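PDB 3S6F: N-acetyltransferase domain-containing protein from Deinococcus radiodurans, which binds coenzyme A and calcium and probably transfers an acetyl group from acetyl-CoA to an amino group. Local coordinates for residues 77-82 with 117-122; 25-30 with 38-43. All coordinates share one frame; numbering follows the deposited sequence. Where two conformers were deposited one is given.

Overall arrangement
Both contacts belong to the single GNAT domain, their centres about 17 Å apart and on opposite sides of the chain's centre. Along the chain they follow in series: interaction 2, which folds the loop 25-30 against helix 37-46, is complete before interaction 1 joins strand 73-81 of the mixed sheet to helix 117-122. They nonetheless meet, because Glu80 OE1, on the strand of interaction 1, lies 2.7 Å from Phe28 N in a probable hydrogen bond, and Gln82 NE2 similarly approaches Gly25 O. The end of strand 73-81, whose backbone binds coenzyme A, and the residue after it thus also hold loop 25-30 by their side chains, and both contacts reach the second subunit.

Interaction 1 (77-82 with 117-122); sequences PLLEVQ and VPFYER. With COA (coenzyme A), chain B.
In the coenzyme A site of the GNAT fold, strand residue Leu79 meets Phe119 and Tyr120 of helix 117-122, its side chain coming from the opposite direction to theirs. With chi1 at 170° and chi2 at 69°, Leu79 carries methyl CD2 to the helix, 3.6 Å from Phe119 CE2 and 3.7 Å from Tyr120 OH. A leucine is long enough to bring one methyl to both Phe119 and the end of Tyr120, while its CG also lies beside COA CDP. The rings also pack on each other: Phe119 CD2 sits 3.6 Å above the centre of one face of the Tyr120 ring. In GNAT enzymes the pantetheine arm runs along this strand much as an added strand would, and the backbone bonds bear this out: COA N4P donates to Leu79 O at 2.9 Å, while Val81 N donates almost straight (177°) to COA O9P. From the helix side, Tyr120 OH lies 3.5 Å from COA C3P, near the thiol end of the coenzyme. Phe119 reaches the other way, CE1 coming 3.6 Å from the bridging diphosphate oxygen O3A, with O5B in plane at the ring's edge. Ser92 of helix 90-102 touches this ring and bonds to the coenzyme. Replacing Phe119 by an alanine is likely to leave Leu79 CD2 without that ring, one Tyr120 face without its cover and the diphosphate bridge less closely packed.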
ATOM      1  N   PRO A  77       0.144  -5.003   3.852  1.00  7.44           N
ATOM      2  CA  PRO A  77       0.733  -4.561   5.111  1.00  7.71           C
ATOM      3  C   PRO A  77       1.154  -5.657   6.069  1.00  7.45           C
ATOM      4  O   PRO A  77       2.172  -5.519   6.747  1.00  9.75           O
ATOM      5  CB  PRO A  77      -0.383  -3.677   5.725  1.00  8.72           C
ATOM      6  CG  PRO A  77      -1.205  -3.226   4.549  1.00  8.67           C
ATOM      7  CD  PRO A  77      -1.200  -4.429   3.639  1.00  7.86           C
ATOM      8  N   LEU A  78       0.316  -6.680   6.198  1.00  7.35           N
ATOM      9  CA  LEU A  78       0.446  -7.704   7.240  1.00  7.82           C
ATOM     10  C   LEU A  78       0.286  -9.091   6.676  1.00  7.37           C
ATOM     11  O   LEU A  78      -0.647  -9.356   5.911  1.00  8.04           O
ATOM     12  CB  LEU A  78      -0.601  -7.497   8.338  1.00  9.12           C
ATOM     13  CG  LEU A  78      -0.637  -6.158   9.067  1.00  9.48           C
ATOM     14  CD1 LEU A  78      -1.920  -6.066   9.905  1.00 11.14           C
ATOM     15  CD2 LEU A  78       0.629  -5.931   9.914  1.00 11.86           C
ATOM     16  N   LEU A  79       1.150  -9.998   7.109  1.00  7.40           N
ATOM     17  CA  LEU A  79       1.067 -11.432   6.851  1.00  7.95           C
ATOM     18  C   LEU A  79       1.536 -12.123   8.120  1.00  7.65           C
ATOM     19  O   LEU A  79       2.658 -11.874   8.565  1.00  9.37           O
ATOM     20  CB  LEU A  79       1.955 -11.829   5.669  1.00  8.47           C
ATOM     21  CG  LEU A  79       2.147 -13.333   5.430  1.00  9.06           C
ATOM     22  CD1 LEU A  79       0.857 -13.986   4.936  1.00 10.28           C
ATOM     23  CD2 LEU A  79       3.320 -13.577   4.483  1.00 10.48           C
ATOM     24  N   GLU A  80       0.735 -13.028   8.668  1.00  7.99           N
ATOM     25  CA  GLU A  80       1.183 -13.733   9.849  1.00  8.22           C
ATOM     26  C   GLU A  80       0.472 -15.059   9.962  1.00  7.82           C
ATOM     27  O   GLU A  80      -0.724 -15.197   9.749  1.00  8.85           O
ATOM     28  CB  GLU A  80       0.933 -12.930  11.130  1.00  9.57           C
ATOM     29  CG  GLU A  80       1.606 -13.515  12.361  1.00 10.04           C
ATOM     30  CD  GLU A  80       1.509 -12.610  13.588  1.00 10.96           C
ATOM     31  OE1 GLU A  80       0.789 -11.585  13.522  1.00 12.16           O
ATOM     32  OE2 GLU A  80       2.138 -12.944  14.624  1.00 12.16           O
ATOM     33  N   VAL A  81       1.272 -16.067  10.321  1.00  8.59           N
ATOM     34  CA  VAL A  81       0.806 -17.401  10.679  1.00  8.60           C
ATOM     35  C   VAL A  81       1.234 -17.635  12.112  1.00  8.64           C
ATOM     36  O   VAL A  81       2.371 -17.362  12.485  1.00  9.82           O
ATOM     37  CB  VAL A  81       1.381 -18.485   9.729  1.00  9.25           C
ATOM     38  CG1 VAL A  81       1.084 -19.893  10.214  1.00 10.55           C
ATOM     39  CG2 VAL A  81       0.872 -18.253   8.291  1.00 10.35           C
ATOM     40  N   GLN A  82       0.319 -18.126  12.933  1.00  9.20           N
ATOM     41  CA  GLN A  82       0.648 -18.372  14.345  1.00 10.37           C
ATOM     42  C   GLN A  82       1.745 -19.422  14.435  1.00 10.65           C
ATOM     43  O   GLN A  82       1.784 -20.361  13.650  1.00 11.21           O
ATOM     44  CB  GLN A  82      -0.594 -18.768  15.130  1.00 11.37           C
ATOM     45  CG  GLN A  82      -1.557 -17.582  15.158  1.00 12.72           C
ATOM     46  CD  GLN A  82      -2.695 -17.696  16.101  1.00 17.75           C
ATOM     47  OE1 GLN A  82      -2.796 -18.673  16.814  1.00 25.54           O
ATOM     48  NE2 GLN A  82      -3.569 -16.670  16.141  1.00 16.30           N
ATOM     49  N   VAL A 117      13.347 -12.058   3.200  1.00 16.06           N
ATOM     50  CA  VAL A 117      13.511 -11.880   1.781  1.00 16.22           C
ATOM     51  C   VAL A 117      13.384 -13.198   0.989  1.00 16.18           C
ATOM     52  O   VAL A 117      12.685 -13.256  -0.019  1.00 16.58           O
ATOM     53  CB  VAL A 117      14.787 -11.091   1.468  1.00 16.43           C
ATOM     54  CG1 VAL A 117      15.103 -11.189  -0.025  1.00 17.15           C
ATOM     55  CG2 VAL A 117      14.630  -9.635   1.897  1.00 16.29           C
ATOM     56  N   PRO A 118      14.069 -14.294   1.437  1.00 17.31           N
ATOM     57  CA  PRO A 118      13.954 -15.511   0.641  1.00 17.90           C
ATOM     58  C   PRO A 118      12.535 -16.087   0.545  1.00 16.61           C
ATOM     59  O   PRO A 118      12.156 -16.606  -0.498  1.00 16.32           O
ATOM     60  CB  PRO A 118      14.935 -16.497   1.334  1.00 18.37           C
ATOM     61  CG  PRO A 118      15.903 -15.624   2.047  1.00 19.52           C
ATOM     62  CD  PRO A 118      15.120 -14.390   2.460  1.00 17.90           C
ATOM     63  N   PHE A 119      11.737 -15.928   1.597  1.00 15.81           N
ATOM     64  CA  PHE A 119      10.346 -16.364   1.569  1.00 14.94           C
ATOM     65  C   PHE A 119       9.611 -15.700   0.389  1.00 13.35           C
ATOM     66  O   PHE A 119       8.852 -16.336  -0.326  1.00 13.62           O
ATOM     67  CB  PHE A 119       9.695 -16.026   2.911  1.00 14.17           C
ATOM     68  CG  PHE A 119       8.198 -16.156   2.905  1.00 12.81           C
ATOM     69  CD1 PHE A 119       7.596 -17.372   3.145  1.00 13.25           C
ATOM     70  CD2 PHE A 119       7.373 -15.077   2.701  1.00 12.00           C
ATOM     71  CE1 PHE A 119       6.213 -17.519   3.108  1.00 12.48           C
ATOM     72  CE2 PHE A 119       6.002 -15.265   2.673  1.00 12.28           C
ATOM     73  CZ  PHE A 119       5.403 -16.424   2.883  1.00 11.23           C
ATOM     74  N   TYR A 120       9.824 -14.406   0.247  1.00 13.21           N
ATOM     75  CA  TYR A 120       9.161 -13.658  -0.806  1.00 12.84           C
ATOM     76  C   TYR A 120       9.766 -13.906  -2.190  1.00 13.21           C
ATOM     77  O   TYR A 120       9.050 -13.964  -3.190  1.00 14.62           O
ATOM     78  CB  TYR A 120       9.135 -12.160  -0.486  1.00 12.24           C
ATOM     79  CG  TYR A 120       8.269 -11.834   0.699  1.00 11.32           C
ATOM     80  CD1 TYR A 120       6.889 -11.951   0.604  1.00 11.61           C
ATOM     81  CD2 TYR A 120       8.798 -11.385   1.899  1.00 11.84           C
ATOM     82  CE1 TYR A 120       6.044 -11.671   1.684  1.00 10.88           C
ATOM     83  CE2 TYR A 120       7.950 -11.083   2.985  1.00 13.58           C
ATOM     84  CZ  TYR A 120       6.589 -11.226   2.864  1.00 11.99           C
ATOM     85  OH  TYR A 120       5.752 -10.898   3.911  1.00 15.13           O
ATOM     86  N   GLU A 121      11.083 -14.100  -2.260  1.00 14.75           N
ATOM     87  CA  GLU A 121      11.711 -14.405  -3.548  1.00 16.77           C
ATOM     88  C   GLU A 121      11.183 -15.729  -4.089  1.00 16.29           C
ATOM     89  O   GLU A 121      10.943 -15.864  -5.307  1.00 16.92           O
ATOM     90  CB  GLU A 121      13.227 -14.424  -3.438  1.00 18.35           C
ATOM     91  CG  GLU A 121      13.759 -12.997  -3.277  1.00 21.36           C
ATOM     92  CD  GLU A 121      15.259 -12.868  -3.156  1.00 28.64           C
ATOM     93  OE1 GLU A 121      15.873 -13.812  -2.602  1.00 29.26           O
ATOM     94  OE2 GLU A 121      15.790 -11.791  -3.557  1.00 31.18           O
ATOM     95  N   ARG A 122      10.931 -16.705  -3.192  1.00 16.52           N
ATOM     96  CA  ARG A 122      10.423 -17.990  -3.689  0.50 17.19           C
ATOM     97  C   ARG A 122       9.005 -17.899  -4.242  1.00 17.22           C
ATOM     98  O   ARG A 122       8.597 -18.728  -5.067  1.00 19.90           O
ATOM     99  CB  ARG A 122      10.537 -19.069  -2.616  0.50 17.13           C
ATOM    100  CG  ARG A 122      11.981 -19.501  -2.387  0.50 20.48           C
ATOM    101  CD  ARG A 122      12.125 -20.634  -1.341  0.50 22.50           C
ATOM    102  NE  ARG A 122      13.216 -20.350  -0.391  0.50 25.49           N
ATOM    103  CZ  ARG A 122      13.063 -20.031   0.893  0.50 22.55           C
ATOM    104  NH1 ARG A 122      11.862 -19.970   1.470  0.50 24.33           N
ATOM    105  NH2 ARG A 122      14.141 -19.807   1.626  0.50 28.48           N
TER
HETATM  106  N1A COA B 200      13.885 -16.074   8.976  0.50 19.17           N
HETATM  107  C2A COA B 200      14.334 -16.965   8.024  0.50 18.02           C
HETATM  108  N3A COA B 200      13.470 -17.658   7.208  0.50 17.18           N
HETATM  109  C4A COA B 200      12.138 -17.462   7.374  0.50 14.87           C
HETATM  110  C5A COA B 200      11.659 -16.591   8.347  0.50 17.28           C
HETATM  111  C6A COA B 200      12.544 -15.866   9.142  0.50 19.22           C
HETATM  112  N6A COA B 200      12.124 -14.988  10.061  0.50 20.54           N
HETATM  113  N7A COA B 200      10.301 -16.615   8.275  0.50 16.85           N
HETATM  114  C8A COA B 200       9.947 -17.480   7.300  0.50 15.64           C
HETATM  115  N9A COA B 200      11.069 -18.015   6.734  0.50 15.18           N
HETATM  116  C1B COA B 200      11.133 -18.955   5.617  0.50 14.74           C
HETATM  117  C2B COA B 200      11.781 -20.277   6.008  0.50 14.37           C
HETATM  118  O2B COA B 200      12.448 -20.718   4.866  0.50 16.48           O
HETATM  119  C3B COA B 200      10.624 -21.223   6.288  0.50 13.59           C
HETATM  120  O3B COA B 200      10.942 -22.595   6.131  0.50 14.42           O
HETATM  121  P3B COA B 200      11.320 -23.502   7.424  0.50 15.64           P
HETATM  122  O7A COA B 200      12.527 -22.856   8.055  0.50 17.04           O
HETATM  123  O8A COA B 200      10.142 -23.486   8.364  0.50 15.62           O
HETATM  124  O9A COA B 200      11.603 -24.875   6.862  0.50 19.60           O
HETATM  125  C4B COA B 200       9.633 -20.710   5.255  0.50 11.99           C
HETATM  126  O4B COA B 200       9.838 -19.305   5.193  0.50 13.84           O
HETATM  127  C5B COA B 200       8.189 -21.015   5.606  0.50 10.82           C
HETATM  128  O5B COA B 200       7.388 -20.821   4.454  0.50  9.28           O
HETATM  129  P1A COA B 200       5.829 -21.228   4.556  0.50 11.56           P
HETATM  130  O1A COA B 200       5.285 -21.032   3.186  0.50 11.15           O
HETATM  131  O2A COA B 200       5.623 -22.560   5.218  0.50 11.63           O
HETATM  132  O3A COA B 200       5.283 -20.027   5.455  0.50 10.54           O
HETATM  133  P2A COA B 200       4.856 -20.038   7.003  0.50 11.05           P
HETATM  134  O4A COA B 200       5.930 -20.648   7.820  0.50 10.89           O
HETATM  135  O5A COA B 200       3.486 -20.613   7.093  0.50 11.37           O
HETATM  136  O6A COA B 200       4.742 -18.468   7.225  0.50 11.13           O
HETATM  137  CBP COA B 200       5.697 -16.333   7.717  0.50 10.60           C
HETATM  138  CCP COA B 200       5.827 -17.603   6.892  0.50 10.04           C
HETATM  139  CDP COA B 200       4.337 -15.672   7.420  0.50 12.12           C
HETATM  140  CEP COA B 200       6.826 -15.359   7.313  0.50 11.66           C
HETATM  141  CAP COA B 200       5.824 -16.758   9.191  0.50 11.19           C
HETATM  142  OAP COA B 200       7.156 -17.126   9.498  0.50 12.80           O
HETATM  143  C9P COA B 200       5.413 -15.632  10.112  0.50 13.54           C
HETATM  144  O9P COA B 200       4.138 -15.461  10.440  0.50  7.74           O
HETATM  145  N8P COA B 200       6.333 -14.841  10.647  0.50 12.74           N
HETATM  146  C7P COA B 200       5.985 -13.742  11.540  0.50 13.36           C
HETATM  147  C6P COA B 200       5.396 -12.517  10.825  0.50 13.04           C
HETATM  148  C5P COA B 200       6.219 -12.164   9.620  0.50 14.26           C
HETATM  149  O5P COA B 200       7.447 -12.096   9.717  0.50 15.80           O
HETATM  150  N4P COA B 200       5.530 -11.928   8.494  0.50 15.49           N
HETATM  151  C3P COA B 200       6.121 -11.343   7.315  0.50 18.50           C
HETATM  152  C2P COA B 200       5.647  -9.893   7.223  0.50 22.34           C
HETATM  153  S1P COA B 200       6.371  -8.816   8.506  0.50 29.05           S

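Interaction 2 (25-30 with 38-43)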
ATOM      1  N   GLY A  25      -7.596 -13.673  18.206  1.00 12.34           N
ATOM      2  CA  GLY A  25      -6.510 -13.602  19.134  1.00 13.14           C
ATOM      3  C   GLY A  25      -5.291 -14.384  18.684  1.00 12.07           C
ATOM      4  O   GLY A  25      -5.376 -15.290  17.845  1.00 12.57           O
ATOM      5  N   GLY A  26      -4.129 -14.039  19.250  1.00 12.61           N
ATOM      6  CA  GLY A  26      -2.882 -14.749  18.996  1.00 13.08           C
ATOM      7  C   GLY A  26      -1.951 -14.206  17.935  1.00 11.81           C
ATOM      8  O   GLY A  26      -0.969 -14.866  17.620  1.00 13.83           O
ATOM      9  N   PHE A  27      -2.271 -13.042  17.367  1.00 11.29           N
ATOM     10  CA  PHE A  27      -1.452 -12.417  16.340  1.00 10.98           C
ATOM     11  C   PHE A  27      -0.569 -11.344  16.947  1.00 11.56           C
ATOM     12  O   PHE A  27      -0.588 -11.070  18.158  1.00 12.81           O
ATOM     13  CB  PHE A  27      -2.344 -11.926  15.205  1.00 10.12           C
ATOM     14  CG  PHE A  27      -2.943 -13.052  14.444  1.00  9.27           C
ATOM     15  CD1 PHE A  27      -2.152 -13.834  13.617  1.00  9.10           C
ATOM     16  CD2 PHE A  27      -4.274 -13.389  14.573  1.00 11.25           C
ATOM     17  CE1 PHE A  27      -2.675 -14.919  12.950  1.00  9.57           C
ATOM     18  CE2 PHE A  27      -4.799 -14.459  13.865  1.00 11.04           C
ATOM     19  CZ  PHE A  27      -3.982 -15.226  13.066  1.00 11.16           C
ATOM     20  N   PHE A  28       0.251 -10.766  16.085  1.00 11.19           N
ATOM     21  CA  PHE A  28       1.199  -9.703  16.450  1.00 11.44           C
ATOM     22  C   PHE A  28       2.235 -10.221  17.429  1.00 12.75           C
ATOM     23  O   PHE A  28       2.684  -9.506  18.337  1.00 13.39           O
ATOM     24  CB  PHE A  28       0.489  -8.454  16.946  1.00 11.75           C
ATOM     25  CG  PHE A  28      -0.550  -7.962  15.968  1.00 11.93           C
ATOM     26  CD1 PHE A  28      -0.171  -7.258  14.817  1.00 12.18           C
ATOM     27  CD2 PHE A  28      -1.895  -8.169  16.221  1.00 12.92           C
ATOM     28  CE1 PHE A  28      -1.098  -6.805  13.932  1.00 13.98           C
ATOM     29  CE2 PHE A  28      -2.824  -7.688  15.340  1.00 14.12           C
ATOM     30  CZ  PHE A  28      -2.415  -7.018  14.194  1.00 14.27           C
ATOM     31  N   GLU A  29       2.741 -11.412  17.161  1.00 14.19           N
ATOM     32  CA  GLU A  29       3.791 -12.003  17.976  0.50 15.42           C
ATOM     33  C   GLU A  29       4.999 -11.067  17.921  1.00 15.06           C
ATOM     34  O   GLU A  29       5.437 -10.620  16.842  1.00 15.75           O
ATOM     35  CB  GLU A  29       4.166 -13.419  17.489  0.50 15.52           C
ATOM     36  CG  GLU A  29       5.154 -14.164  18.428  0.50 16.85           C
ATOM     37  CD  GLU A  29       5.859 -15.394  17.780  0.50 18.83           C
ATOM     38  OE1 GLU A  29       5.374 -15.920  16.753  0.50 15.11           O
ATOM     39  OE2 GLU A  29       6.892 -15.887  18.324  0.50 18.99           O
ATOM     40  N   GLY A  30       5.559 -10.726  19.074  1.00 16.28           N
ATOM     41  CA  GLY A  30       6.736  -9.863  19.109  1.00 16.35           C
ATOM     42  C   GLY A  30       6.454  -8.373  19.062  1.00 15.62           C
ATOM     43  O   GLY A  30       7.393  -7.570  19.204  1.00 17.04           O
ATOM     44  N   GLU A  38     -10.083  -6.980  18.589  1.00 10.61           N
ATOM     45  CA  GLU A  38     -11.149  -6.104  18.111  1.00 11.63           C
ATOM     46  C   GLU A  38     -10.628  -5.142  17.045  1.00 10.56           C
ATOM     47  O   GLU A  38     -11.276  -4.923  16.005  1.00 10.99           O
ATOM     48  CB  GLU A  38     -11.761  -5.324  19.279  1.00 13.87           C
ATOM     49  CG  GLU A  38     -12.527  -6.189  20.294  1.00 18.20           C
ATOM     50  CD  GLU A  38     -11.664  -7.078  21.257  1.00 19.14           C
ATOM     51  OE1 GLU A  38     -10.409  -6.883  21.503  1.00 18.58           O
ATOM     52  OE2 GLU A  38     -12.295  -8.042  21.810  1.00 27.59           O
ATOM     53  N   THR A  39      -9.438  -4.575  17.263  1.00 10.04           N
ATOM     54  CA  THR A  39      -8.831  -3.717  16.277  1.00  9.79           C
ATOM     55  C   THR A  39      -8.456  -4.472  15.016  1.00  8.90           C
ATOM     56  O   THR A  39      -8.626  -3.966  13.906  1.00  9.29           O
ATOM     57  CB  THR A  39      -7.661  -2.919  16.867  1.00  9.79           C
ATOM     58  OG1 THR A  39      -8.208  -2.108  17.921  1.00 11.34           O
ATOM     59  CG2 THR A  39      -6.993  -2.035  15.811  1.00 10.89           C
ATOM     60  N   LEU A  40      -7.923  -5.681  15.153  1.00  8.63           N
ATOM     61  CA  LEU A  40      -7.634  -6.510  13.993  1.00  8.59           C
ATOM     62  C   LEU A  40      -8.885  -6.740  13.142  1.00  8.28           C
ATOM     63  O   LEU A  40      -8.835  -6.680  11.926  1.00  8.26           O
ATOM     64  CB  LEU A  40      -6.930  -7.810  14.404  1.00  9.12           C
ATOM     65  CG  LEU A  40      -6.584  -8.772  13.249  1.00  8.56           C
ATOM     66  CD1 LEU A  40      -5.797  -8.110  12.130  1.00 10.06           C
ATOM     67  CD2 LEU A  40      -5.823  -9.985  13.796  1.00 10.70           C
ATOM     68  N   TRP A  41     -10.011  -7.001  13.802  1.00  8.33           N
ATOM     69  CA  TRP A  41     -11.256  -7.168  13.071  1.00  8.46           C
ATOM     70  C   TRP A  41     -11.534  -5.916  12.231  1.00  8.18           C
ATOM     71  O   TRP A  41     -11.865  -5.990  11.045  1.00  8.37           O
ATOM     72  CB  TRP A  41     -12.395  -7.451  14.081  1.00  9.02           C
ATOM     73  CG  TRP A  41     -13.651  -8.025  13.499  1.00  9.57           C
ATOM     74  CD1 TRP A  41     -14.031  -9.329  13.562  1.00 10.72           C
ATOM     75  CD2 TRP A  41     -14.670  -7.346  12.768  1.00  9.70           C
ATOM     76  NE1 TRP A  41     -15.204  -9.515  12.920  1.00 11.78           N
ATOM     77  CE2 TRP A  41     -15.645  -8.321  12.427  1.00 11.07           C
ATOM     78  CE3 TRP A  41     -14.880  -6.027  12.368  1.00 10.79           C
ATOM     79  CZ2 TRP A  41     -16.764  -8.022  11.712  1.00 12.62           C
ATOM     80  CZ3 TRP A  41     -16.023  -5.740  11.641  1.00 12.54           C
ATOM     81  CH2 TRP A  41     -16.928  -6.757  11.301  1.00 12.23           C
ATOM     82  N   ARG A  42     -11.381  -4.733  12.824  0.58  8.70           N
ATOM     83  CA  ARG A  42     -11.598  -3.477  12.080  0.58  9.04           C
ATOM     84  C   ARG A  42     -10.586  -3.284  10.942  0.58  8.46           C
ATOM     85  O   ARG A  42     -10.954  -2.824   9.851  0.58  9.42           O
ATOM     86  CB  ARG A  42     -11.620  -2.276  13.006  0.58  9.16           C
ATOM     87  CG  ARG A  42     -12.734  -2.276  14.040  0.58  9.68           C
ATOM     88  CD  ARG A  42     -12.769  -0.925  14.852  0.58 11.51           C
ATOM     89  NE  ARG A  42     -11.534  -0.661  15.660  0.58 14.86           N
ATOM     90  CZ  ARG A  42     -10.626   0.312  15.500  0.58 16.50           C
ATOM     91  NH1 ARG A  42     -10.713   1.215  14.525  0.58 17.11           N
ATOM     92  NH2 ARG A  42      -9.572   0.360  16.327  0.58 16.50           N
ATOM     93  N   ILE A  43      -9.323  -3.645  11.199  1.00  8.24           N
ATOM     94  CA  ILE A  43      -8.309  -3.584  10.142  1.00  8.34           C
ATOM     95  C   ILE A  43      -8.710  -4.426   8.934  1.00  7.75           C
ATOM     96  O   ILE A  43      -8.650  -3.979   7.796  1.00  8.58           O
ATOM     97  CB  ILE A  43      -6.909  -4.000  10.717  1.00  8.56           C
ATOM     98  CG1 ILE A  43      -6.382  -2.930  11.667  1.00  9.64           C
ATOM     99  CG2 ILE A  43      -5.927  -4.278   9.595  1.00  9.58           C
ATOM    100  CD1 ILE A  43      -5.204  -3.378  12.527  1.00 11.01           C
TER
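This is a small, buried, purely apolar contact between the loop that follows strand 11-13 and the first helix of the fold, 37-46, with Leu40 set in the notch formed by two consecutive phenylalanines. Leu40 CD2 does most of the touching, 3.8 Å from Phe27 CD2 and 4.1 Å from Phe28 CE2; the other methyl, CD1, reaches Phe28 CZ at 4.1 Å. The CB of Leu40 already points to the loop, and a chi1 of 180° extends the chain further from the helix. A leucine suits the place because its two methyls share the work, CD2 lying against both rings and CD1 adding a second point of contact on Phe28. The side chain crosses that of Phe27 at about a right angle and that of Phe28 more obliquely. The positive phi of Phe28 (64°) is consistent with a turn that lets both neighbouring rings face the helix. Beyond the contact, Phe27 meets Phe63 of strand 60-68 edge-to-face, and Phe28 does the same with Trp31. Glu29 N of the loop is hydrogen-bonded to Glu80 OE2. With only carbon atoms meeting across it, the contact rests on van der Waals fit and the exclusion of water, and directional hold on the loop has to come from polar partners outside the contact, among them Glu80, Gln82 and Arg86.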